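Local coordinates for protein 432aa long hypothetical deoxyribodipyrimidine photolyase (Sulfolobus tokodaii, PDB 2E0I) that probably uses light absorbed by bound FAD to split pyrimidine dimers in DNA, with a second FAD likely serving as a light-harvesting cofactor, at residues F7-R12 with E125-T130; E14-L19 with Y94-Y99. All coordinates share one frame; numbering follows the deposited sequence.

In the fold
Interactions 1 and 2 lie with their centres about 5 Å apart at the C-terminal ends of strands 2-7, 92-96 and 120-124, which are neighbours in the five-stranded sheet of the photolyase family domain. They follow the common rule that parallel sheets gather their functional groups where the strands end. Along the chain the order is 7-12, 14-19, 94-99, 125-130, so interaction 1 joins the outer pair of segments and interaction 2 the inner pair. They touch through a salt bridge between Arg-9 and Asp-98 and a probable hydrogen bond between Asp-126 and Thr-17. Both also reach the same FAD, so residues of both contacts line the pocket of one cofactor.

Interaction 1: F7-R12 with E125-T130; sequences FRRDLR and EDYLLT. With FAD (flavin-adenine dinucleotide), chain F.
The phenol ring of Tyr-127 carries the guanidinium of Arg-9 over one face, while a water lies in the ring plane at its edge. Arg-9 CZ stands 4.0 Å from the centroid of the Tyr-127 ring, close to the ring normal, which makes this a cation-pi pair. The overlap is tilted, with the two planes 41° apart, and Arg-9 NH2 comes down toward the rim, 3.0 Å from Tyr-127 CD1. Tyr-127 OH meets Arg-9 CB and takes a weak hydrogen bond from Arg-9 N (3.4 Å); Asp-10 CB approaches the same ring obliquely. A second flat pair is a salt bridge made tip to tip: Arg-12 NH2 meets the syn lone pair of Asp-126 OD1 at 2.8 Å, guanidinium and carboxylate being only 19° from coplanar. In Asp-126, chi1 of 179° places CG anti to the backbone N, on the side of Arg-12. The water sits in the plane of the Arg-12 guanidinium, accepting from Arg-12 NH1 (2.7 Å) and donating to Asp-126 OD1 (3.2 Å). Asp-10 steadies its own loop, its OD1 accepting from Arg-8 N at 2.9 Å. An alanine in place of Tyr-127 would probably leave the Arg-9 cation without its aromatic face and open a gap beside Asp-10. Arg-9 also pairs with Asp-98 and passes its CD 3.5 Å from FAD O2', which links the cation-pi pair to the flavin pocket; Asp-126 has a further salt bridge to Arg-228. The two loops follow strands 2-7 and 120-124, with Asn-96 of the intervening strand 92-96 touching Asp-126 and Tyr-127, while Leu-11 packs on helix 48-66 and Leu-128 and Leu-129 on helix 238-256.

Interaction 2: E14-L19 with Y94-Y99; sequences EDNTGL and YVNEDY. With FAD (flavin-adenine dinucleotide), chain F.
This is a buried polar contact in which Asn-16 and Gly-18, at the start of helix 17-25, meet Asn-96 near the end of strand 92-96. The helix follows strand 2-7, the neighbour of 92-96 in the parallel sheet, and its first turn lies against strand 92-96. Gly-18 comes closest through the backbone, its CA 5.3 Å from Val-95 CA, with no side chain between helix and strand. Asn-96 supplies the polar end of the contact: its amide meets both the backbone of Gly-18, with 2.9 Å between Gly-18 N and the modelled Asn-96 ND2, and the amide of Asn-16, the two amide planes standing 25° apart. Asn-16 holds the N-cap position, and its chi1 of -177° places CG anti to the backbone N, on the side of Asn-96. Farther back along the strand, Gly-18 O lies obliquely 4.0 Å from Tyr-94 CD2; Tyr-94 in turn touches Cys-3 and Cys-26, which form a disulfide. Beyond the strand, Asp-98 OD2 accepts a hydrogen bond from FAD O4' at 2.9 Å, and Asp-98 OD1 accepts from Tyr-99 N. The chemistry implies that helix and strand meet here largely through amide and peptide groups, while the same strand leads on to a carboxylate that accepts a hydrogen bond from a ribityl hydroxyl of the flavin.

Interaction 1: F7-R12 with E125-T130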
loop_
_atom_site.group_PDB
_atom_site.type_symbol
_atom_site.label_atom_id
_atom_site.label_comp_id
_atom_site.label_asym_id
_atom_site.label_seq_id
_atom_site.Cartn_x
_atom_site.Cartn_y
_atom_site.Cartn_z
ATOM N N PHE A 7 -7.637 -1.399 -17.025
ATOM C CA PHE A 7 -6.558 -1.511 -16.050
ATOM C C PHE A 7 -6.938 -0.638 -14.869
ATOM O O PHE A 7 -7.662 0.343 -15.014
ATOM C CB PHE A 7 -5.247 -0.982 -16.620
ATOM C CG PHE A 7 -4.670 -1.828 -17.698
ATOM C CD1 PHE A 7 -3.772 -2.838 -17.392
ATOM C CD2 PHE A 7 -5.016 -1.610 -19.026
ATOM C CE1 PHE A 7 -3.219 -3.626 -18.391
ATOM C CE2 PHE A 7 -4.469 -2.392 -20.043
ATOM C CZ PHE A 7 -3.564 -3.407 -19.721
ATOM N N ARG A 8 -6.448 -0.989 -13.693
ATOM C CA ARG A 8 -6.726 -0.178 -12.523
ATOM C C ARG A 8 -5.562 -0.201 -11.560
ATOM O O ARG A 8 -4.995 0.834 -11.245
ATOM C CB ARG A 8 -7.977 -0.687 -11.812
ATOM C CG ARG A 8 -9.232 -0.648 -12.652
ATOM C CD ARG A 8 -10.010 -1.903 -12.394
ATOM N NE ARG A 8 -11.424 -1.623 -12.250
ATOM C CZ ARG A 8 -12.269 -2.409 -11.598
ATOM N NH1 ARG A 8 -11.830 -3.529 -11.028
ATOM N NH2 ARG A 8 -13.552 -2.070 -11.508
ATOM N N ARG A 9 -5.193 -1.408 -11.149
ATOM C CA ARG A 9 -4.154 -1.645 -10.159
ATOM C C ARG A 9 -3.282 -2.817 -10.611
ATOM O O ARG A 9 -2.499 -3.363 -9.816
ATOM C CB ARG A 9 -4.861 -2.061 -8.882
ATOM C CG ARG A 9 -4.454 -1.419 -7.631
ATOM C CD ARG A 9 -5.399 -1.918 -6.533
ATOM N NE ARG A 9 -4.591 -2.825 -5.799
ATOM C CZ ARG A 9 -4.842 -4.006 -5.270
ATOM N NH1 ARG A 9 -3.800 -4.536 -4.683
ATOM N NH2 ARG A 9 -6.003 -4.648 -5.285
ATOM N N ASP A 10 -3.466 -3.229 -11.866
ATOM C CA ASP A 10 -2.755 -4.362 -12.480
ATOM C C ASP A 10 -1.953 -3.853 -13.674
ATOM O O ASP A 10 -2.087 -4.360 -14.788
ATOM C CB ASP A 10 -3.782 -5.396 -12.959
ATOM C CG ASP A 10 -4.985 -4.749 -13.703
ATOM O OD1 ASP A 10 -4.984 -3.519 -13.939
ATOM O OD2 ASP A 10 -5.946 -5.466 -14.057
ATOM N N LEU A 11 -1.100 -2.868 -13.427
ATOM C CA LEU A 11 -0.326 -2.231 -14.487
ATOM C C LEU A 11 0.780 -3.054 -15.147
ATOM O O LEU A 11 1.970 -2.749 -14.996
ATOM C CB LEU A 11 0.238 -0.915 -13.953
ATOM C CG LEU A 11 -0.798 -0.054 -13.222
ATOM C CD1 LEU A 11 -0.244 1.322 -12.994
ATOM C CD2 LEU A 11 -2.074 0.042 -14.033
ATOM N N ARG A 12 0.376 -4.079 -15.900
ATOM C CA ARG A 12 1.312 -4.961 -16.590
ATOM C C ARG A 12 0.551 -5.748 -17.636
ATOM O O ARG A 12 -0.681 -5.807 -17.587
ATOM C CB ARG A 12 1.943 -5.943 -15.604
ATOM C CG ARG A 12 0.926 -6.832 -14.939
ATOM C CD ARG A 12 1.552 -7.891 -14.051
ATOM N NE ARG A 12 0.555 -8.869 -13.610
ATOM C CZ ARG A 12 -0.341 -8.652 -12.655
ATOM N NH1 ARG A 12 -0.366 -7.485 -12.023
ATOM N NH2 ARG A 12 -1.225 -9.596 -12.344
ATOM N N GLU A 125 -10.434 -12.817 -10.472
ATOM C CA GLU A 125 -9.556 -12.698 -9.316
ATOM C C GLU A 125 -8.122 -12.661 -9.840
ATOM O O GLU A 125 -7.746 -13.474 -10.693
ATOM C CB GLU A 125 -9.736 -13.893 -8.373
ATOM C CG GLU A 125 -10.997 -13.826 -7.524
ATOM C CD GLU A 125 -11.135 -14.982 -6.528
ATOM O OE1 GLU A 125 -10.241 -15.164 -5.666
ATOM O OE2 GLU A 125 -12.151 -15.711 -6.601
ATOM N N ASP A 126 -7.323 -11.719 -9.342
ATOM C CA ASP A 126 -5.938 -11.598 -9.781
ATOM C C ASP A 126 -5.016 -11.053 -8.709
ATOM O O ASP A 126 -3.888 -11.496 -8.586
ATOM C CB ASP A 126 -5.863 -10.704 -11.029
ATOM C CG ASP A 126 -4.425 -10.504 -11.544
ATOM O OD1 ASP A 126 -3.790 -9.489 -11.183
ATOM O OD2 ASP A 126 -3.929 -11.360 -12.312
ATOM N N TYR A 127 -5.496 -10.099 -7.927
ATOM C CA TYR A 127 -4.674 -9.481 -6.900
ATOM C C TYR A 127 -4.234 -10.391 -5.783
ATOM O O TYR A 127 -3.170 -10.186 -5.217
ATOM C CB TYR A 127 -5.388 -8.265 -6.305
ATOM C CG TYR A 127 -5.665 -7.194 -7.322
ATOM C CD1 TYR A 127 -6.907 -6.593 -7.402
ATOM C CD2 TYR A 127 -4.704 -6.837 -8.256
ATOM C CE1 TYR A 127 -7.196 -5.666 -8.405
ATOM C CE2 TYR A 127 -4.971 -5.915 -9.259
ATOM C CZ TYR A 127 -6.221 -5.334 -9.343
ATOM O OH TYR A 127 -6.512 -4.483 -10.406
ATOM N N LEU A 128 -5.028 -11.405 -5.463
ATOM C CA LEU A 128 -4.674 -12.314 -4.367
ATOM C C LEU A 128 -3.852 -13.528 -4.792
ATOM O O LEU A 128 -3.923 -14.004 -5.928
ATOM C CB LEU A 128 -5.937 -12.796 -3.641
ATOM C CG LEU A 128 -6.852 -11.753 -2.995
ATOM C CD1 LEU A 128 -8.211 -12.373 -2.803
ATOM C CD2 LEU A 128 -6.288 -11.252 -1.671
ATOM N N LEU A 129 -3.072 -14.024 -3.848
ATOM C CA LEU A 129 -2.232 -15.183 -4.060
ATOM C C LEU A 129 -3.095 -16.425 -3.841
ATOM O O LEU A 129 -2.830 -17.488 -4.397
ATOM C CB LEU A 129 -1.102 -15.151 -3.041
ATOM C CG LEU A 129 0.243 -15.795 -3.343
ATOM C CD1 LEU A 129 0.824 -15.233 -4.622
ATOM C CD2 LEU A 129 1.169 -15.517 -2.175
ATOM N N THR A 130 -4.146 -16.264 -3.041
ATOM C CA THR A 130 -5.054 -17.359 -2.697
ATOM C C THR A 130 -6.521 -17.033 -3.012
ATOM O O THR A 130 -6.918 -15.864 -3.019
ATOM C CB THR A 130 -4.948 -17.687 -1.176
ATOM O OG1 THR A 130 -5.436 -16.581 -0.411
ATOM C CG2 THR A 130 -3.504 -17.913 -0.777
HETATM P PA FAD F . -8.223 4.567 -3.608
HETATM O O1A FAD F . -7.469 4.253 -2.373
HETATM O O2A FAD F . -7.837 5.599 -4.594
HETATM O O5B FAD F . -9.409 5.387 -2.890
HETATM C C5B FAD F . -10.610 5.701 -3.604
HETATM C C4B FAD F . -11.651 6.367 -2.699
HETATM O O4B FAD F . -11.570 5.754 -1.397
HETATM C C3B FAD F . -11.344 7.849 -2.481
HETATM O O3B FAD F . -12.542 8.536 -2.108
HETATM C C2B FAD F . -10.380 7.777 -1.298
HETATM O O2B FAD F . -10.384 9.028 -0.606
HETATM C C1B FAD F . -11.108 6.734 -0.450
HETATM N N9A FAD F . -10.215 6.130 0.570
HETATM C C8A FAD F . -9.022 5.586 0.339
HETATM N N7A FAD F . -8.517 5.098 1.469
HETATM C C5A FAD F . -9.398 5.331 2.435
HETATM C C6A FAD F . -9.447 5.040 3.793
HETATM N N6A FAD F . -8.426 4.432 4.389
HETATM N N1A FAD F . -10.526 5.405 4.502
HETATM C C2A FAD F . -11.533 6.043 3.929
HETATM N N3A FAD F . -11.517 6.337 2.640
HETATM C C4A FAD F . -10.477 5.995 1.867
HETATM N N1 FAD F . -7.187 3.559 -10.372
HETATM C C2 FAD F . -7.929 3.951 -11.493
HETATM O O2 FAD F . -8.501 3.107 -12.180
HETATM N N3 FAD F . -8.056 5.312 -11.795
HETATM C C4 FAD F . -7.453 6.275 -10.975
HETATM O O4 FAD F . -7.562 7.470 -11.249
HETATM C C4X FAD F . -6.732 5.882 -9.852
HETATM N N5 FAD F . -6.184 6.843 -8.990
HETATM C C5X FAD F . -5.478 6.448 -7.847
HETATM C C6 FAD F . -5.016 7.409 -6.953
HETATM C C7 FAD F . -4.395 7.027 -5.766
HETATM C C7M FAD F . -3.902 8.104 -4.797
HETATM C C8 FAD F . -4.233 5.674 -5.481
HETATM C C8M FAD F . -3.557 5.220 -4.186
HETATM C C9 FAD F . -4.688 4.714 -6.380
HETATM C C9A FAD F . -5.311 5.094 -7.567
HETATM N N10 FAD F . -5.822 4.133 -8.454
HETATM C C10 FAD F . -6.594 4.528 -9.554
HETATM C "C1'" FAD F . -5.629 2.687 -8.195
HETATM C "C2'" FAD F . -6.646 2.116 -7.207
HETATM O "O2'" FAD F . -5.956 1.466 -6.135
HETATM C "C3'" FAD F . -7.587 1.133 -7.911
HETATM O "O3'" FAD F . -8.352 1.830 -8.899
HETATM C "C4'" FAD F . -8.532 0.470 -6.906
HETATM O "O4'" FAD F . -9.238 -0.589 -7.559
HETATM C "C5'" FAD F . -9.533 1.484 -6.346
HETATM O "O5'" FAD F . -9.879 1.186 -4.991
HETATM P P FAD F . -9.056 1.866 -3.785
HETATM O O1P FAD F . -9.791 1.564 -2.536
HETATM O O2P FAD F . -7.629 1.485 -3.875
HETATM O O3P FAD F . -9.244 3.430 -4.118
HETATM O O HOH W 1 -1.767 -7.427 -9.766
#

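Interaction 2: E14-L19 with Y94-Y99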
loop_
_atom_site.group_PDB
_atom_site.type_symbol
_atom_site.label_atom_id
_atom_site.label_comp_id
_atom_site.label_asym_id
_atom_site.label_seq_id
_atom_site.Cartn_x
_atom_site.Cartn_y
_atom_site.Cartn_z
ATOM N N GLU A 14 1.872 -8.943 -18.490
ATOM C CA GLU A 14 2.265 -10.313 -18.162
ATOM C C GLU A 14 1.497 -10.843 -16.967
ATOM O O GLU A 14 1.318 -10.149 -15.978
ATOM C CB GLU A 14 3.753 -10.369 -17.829
ATOM C CG GLU A 14 4.698 -10.120 -19.000
ATOM C CD GLU A 14 4.710 -11.264 -20.012
ATOM O OE1 GLU A 14 4.464 -12.431 -19.620
ATOM O OE2 GLU A 14 4.985 -10.998 -21.202
ATOM N N ASP A 15 1.062 -12.088 -17.057
ATOM C CA ASP A 15 0.312 -12.741 -15.987
ATOM C C ASP A 15 -0.769 -11.857 -15.392
ATOM O O ASP A 15 -0.822 -11.620 -14.192
ATOM C CB ASP A 15 1.250 -13.243 -14.872
ATOM C CG ASP A 15 0.535 -14.179 -13.876
ATOM O OD1 ASP A 15 -0.230 -15.079 -14.311
ATOM O OD2 ASP A 15 0.742 -14.025 -12.652
ATOM N N ASN A 16 -1.638 -11.362 -16.254
ATOM C CA ASN A 16 -2.742 -10.536 -15.811
ATOM C C ASN A 16 -3.974 -11.364 -16.138
ATOM O O ASN A 16 -4.362 -11.478 -17.300
ATOM C CB ASN A 16 -2.753 -9.215 -16.573
ATOM C CG ASN A 16 -3.843 -8.284 -16.096
ATOM O OD1 ASN A 16 -3.614 -7.086 -15.927
ATOM N ND2 ASN A 16 -5.044 -8.824 -15.887
ATOM N N THR A 17 -4.572 -11.945 -15.099
ATOM C CA THR A 17 -5.737 -12.816 -15.238
ATOM C C THR A 17 -6.842 -12.291 -16.149
ATOM O O THR A 17 -7.120 -12.858 -17.208
ATOM C CB THR A 17 -6.346 -13.137 -13.865
ATOM O OG1 THR A 17 -5.306 -13.555 -12.968
ATOM C CG2 THR A 17 -7.370 -14.261 -13.994
ATOM N N GLY A 18 -7.475 -11.205 -15.736
ATOM C CA GLY A 18 -8.545 -10.659 -16.536
ATOM C C GLY A 18 -8.104 -10.345 -17.944
ATOM O O GLY A 18 -8.823 -10.612 -18.906
ATOM N N LEU A 19 -6.912 -9.775 -18.077
ATOM C CA LEU A 19 -6.419 -9.422 -19.394
ATOM C C LEU A 19 -6.256 -10.678 -20.238
ATOM O O LEU A 19 -6.577 -10.678 -21.429
ATOM C CB LEU A 19 -5.096 -8.667 -19.279
ATOM C CG LEU A 19 -4.471 -8.244 -20.611
ATOM C CD1 LEU A 19 -5.461 -7.396 -21.405
ATOM C CD2 LEU A 19 -3.163 -7.500 -20.349
ATOM N N TYR A 94 -13.832 -6.438 -19.557
ATOM C CA TYR A 94 -13.127 -7.311 -18.628
ATOM C C TYR A 94 -12.332 -6.508 -17.609
ATOM O O TYR A 94 -11.823 -5.438 -17.921
ATOM C CB TYR A 94 -12.164 -8.230 -19.378
ATOM C CG TYR A 94 -12.805 -9.286 -20.250
ATOM C CD1 TYR A 94 -13.470 -8.942 -21.420
ATOM C CD2 TYR A 94 -12.732 -10.635 -19.905
ATOM C CE1 TYR A 94 -14.049 -9.910 -22.222
ATOM C CE2 TYR A 94 -13.306 -11.613 -20.700
ATOM C CZ TYR A 94 -13.965 -11.245 -21.856
ATOM O OH TYR A 94 -14.561 -12.208 -22.632
ATOM N N VAL A 95 -12.234 -7.025 -16.389
ATOM C CA VAL A 95 -11.462 -6.378 -15.324
ATOM C C VAL A 95 -11.085 -7.388 -14.261
ATOM O O VAL A 95 -11.491 -8.545 -14.303
ATOM C CB VAL A 95 -12.242 -5.254 -14.595
ATOM C CG1 VAL A 95 -12.765 -4.255 -15.597
ATOM C CG2 VAL A 95 -13.370 -5.845 -13.768
ATOM N N ASN A 96 -10.298 -6.931 -13.303
ATOM C CA ASN A 96 -9.889 -7.765 -12.191
ATOM C C ASN A 96 -10.562 -7.141 -10.976
ATOM O O ASN A 96 -10.321 -5.982 -10.655
ATOM C CB ASN A 96 -8.368 -7.733 -12.038
ATOM C CG ASN A 96 -7.665 -8.587 -13.067
ATOM O OD1 ASN A 96 -6.653 -8.187 -13.629
ATOM N ND2 ASN A 96 -8.189 -9.782 -13.305
ATOM N N GLU A 97 -11.422 -7.905 -10.320
ATOM C CA GLU A 97 -12.150 -7.423 -9.158
ATOM C C GLU A 97 -11.198 -6.989 -8.058
ATOM O O GLU A 97 -10.081 -7.489 -7.968
ATOM C CB GLU A 97 -13.029 -8.535 -8.616
ATOM C CG GLU A 97 -12.216 -9.631 -7.967
ATOM C CD GLU A 97 -13.071 -10.703 -7.343
ATOM O OE1 GLU A 97 -12.496 -11.635 -6.728
ATOM O OE2 GLU A 97 -14.314 -10.610 -7.467
ATOM N N ASP A 98 -11.634 -6.045 -7.231
ATOM C CA ASP A 98 -10.821 -5.596 -6.114
ATOM C C ASP A 98 -11.656 -5.884 -4.869
ATOM O O ASP A 98 -12.753 -6.411 -4.972
ATOM C CB ASP A 98 -10.472 -4.107 -6.214
ATOM C CG ASP A 98 -9.152 -3.757 -5.508
ATOM O OD1 ASP A 98 -8.812 -4.397 -4.487
ATOM O OD2 ASP A 98 -8.454 -2.827 -5.968
ATOM N N TYR A 99 -11.154 -5.519 -3.701
ATOM C CA TYR A 99 -11.840 -5.856 -2.472
ATOM C C TYR A 99 -12.168 -4.744 -1.488
ATOM O O TYR A 99 -12.343 -5.009 -0.312
ATOM C CB TYR A 99 -11.023 -6.951 -1.784
ATOM C CG TYR A 99 -10.719 -8.097 -2.732
ATOM C CD1 TYR A 99 -11.677 -9.071 -3.007
ATOM C CD2 TYR A 99 -9.510 -8.146 -3.443
ATOM C CE1 TYR A 99 -11.455 -10.055 -3.962
ATOM C CE2 TYR A 99 -9.277 -9.130 -4.405
ATOM C CZ TYR A 99 -10.262 -10.082 -4.661
ATOM O OH TYR A 99 -10.081 -11.058 -5.624
HETATM P PA FAD F . -8.223 4.567 -3.608
HETATM O O1A FAD F . -7.469 4.253 -2.373
HETATM O O2A FAD F . -7.837 5.599 -4.594
HETATM O O5B FAD F . -9.409 5.387 -2.890
HETATM C C5B FAD F . -10.610 5.701 -3.604
HETATM C C4B FAD F . -11.651 6.367 -2.699
HETATM O O4B FAD F . -11.570 5.754 -1.397
HETATM C C3B FAD F . -11.344 7.849 -2.481
HETATM O O3B FAD F . -12.542 8.536 -2.108
HETATM C C2B FAD F . -10.380 7.777 -1.298
HETATM O O2B FAD F . -10.384 9.028 -0.606
HETATM C C1B FAD F . -11.108 6.734 -0.450
HETATM N N9A FAD F . -10.215 6.130 0.570
HETATM C C8A FAD F . -9.022 5.586 0.339
HETATM N N7A FAD F . -8.517 5.098 1.469
HETATM C C5A FAD F . -9.398 5.331 2.435
HETATM C C6A FAD F . -9.447 5.040 3.793
HETATM N N6A FAD F . -8.426 4.432 4.389
HETATM N N1A FAD F . -10.526 5.405 4.502
HETATM C C2A FAD F . -11.533 6.043 3.929
HETATM N N3A FAD F . -11.517 6.337 2.640
HETATM C C4A FAD F . -10.477 5.995 1.867
HETATM N N1 FAD F . -7.187 3.559 -10.372
HETATM C C2 FAD F . -7.929 3.951 -11.493
HETATM O O2 FAD F . -8.501 3.107 -12.180
HETATM N N3 FAD F . -8.056 5.312 -11.795
HETATM C C4 FAD F . -7.453 6.275 -10.975
HETATM O O4 FAD F . -7.562 7.470 -11.249
HETATM C C4X FAD F . -6.732 5.882 -9.852
HETATM N N5 FAD F . -6.184 6.843 -8.990
HETATM C C5X FAD F . -5.478 6.448 -7.847
HETATM C C6 FAD F . -5.016 7.409 -6.953
HETATM C C7 FAD F . -4.395 7.027 -5.766
HETATM C C7M FAD F . -3.902 8.104 -4.797
HETATM C C8 FAD F . -4.233 5.674 -5.481
HETATM C C8M FAD F . -3.557 5.220 -4.186
HETATM C C9 FAD F . -4.688 4.714 -6.380
HETATM C C9A FAD F . -5.311 5.094 -7.567
HETATM N N10 FAD F . -5.822 4.133 -8.454
HETATM C C10 FAD F . -6.594 4.528 -9.554
HETATM C "C1'" FAD F . -5.629 2.687 -8.195
HETATM C "C2'" FAD F . -6.646 2.116 -7.207
HETATM O "O2'" FAD F . -5.956 1.466 -6.135
HETATM C "C3'" FAD F . -7.587 1.133 -7.911
HETATM O "O3'" FAD F . -8.352 1.830 -8.899
HETATM C "C4'" FAD F . -8.532 0.470 -6.906
HETATM O "O4'" FAD F . -9.238 -0.589 -7.559
HETATM C "C5'" FAD F . -9.533 1.484 -6.346
HETATM O "O5'" FAD F . -9.879 1.186 -4.991
HETATM P P FAD F . -9.056 1.866 -3.785
HETATM O O1P FAD F . -9.791 1.564 -2.536
HETATM O O2P FAD F . -7.629 1.485 -3.875
HETATM O O3P FAD F . -9.244 3.430 -4.118
#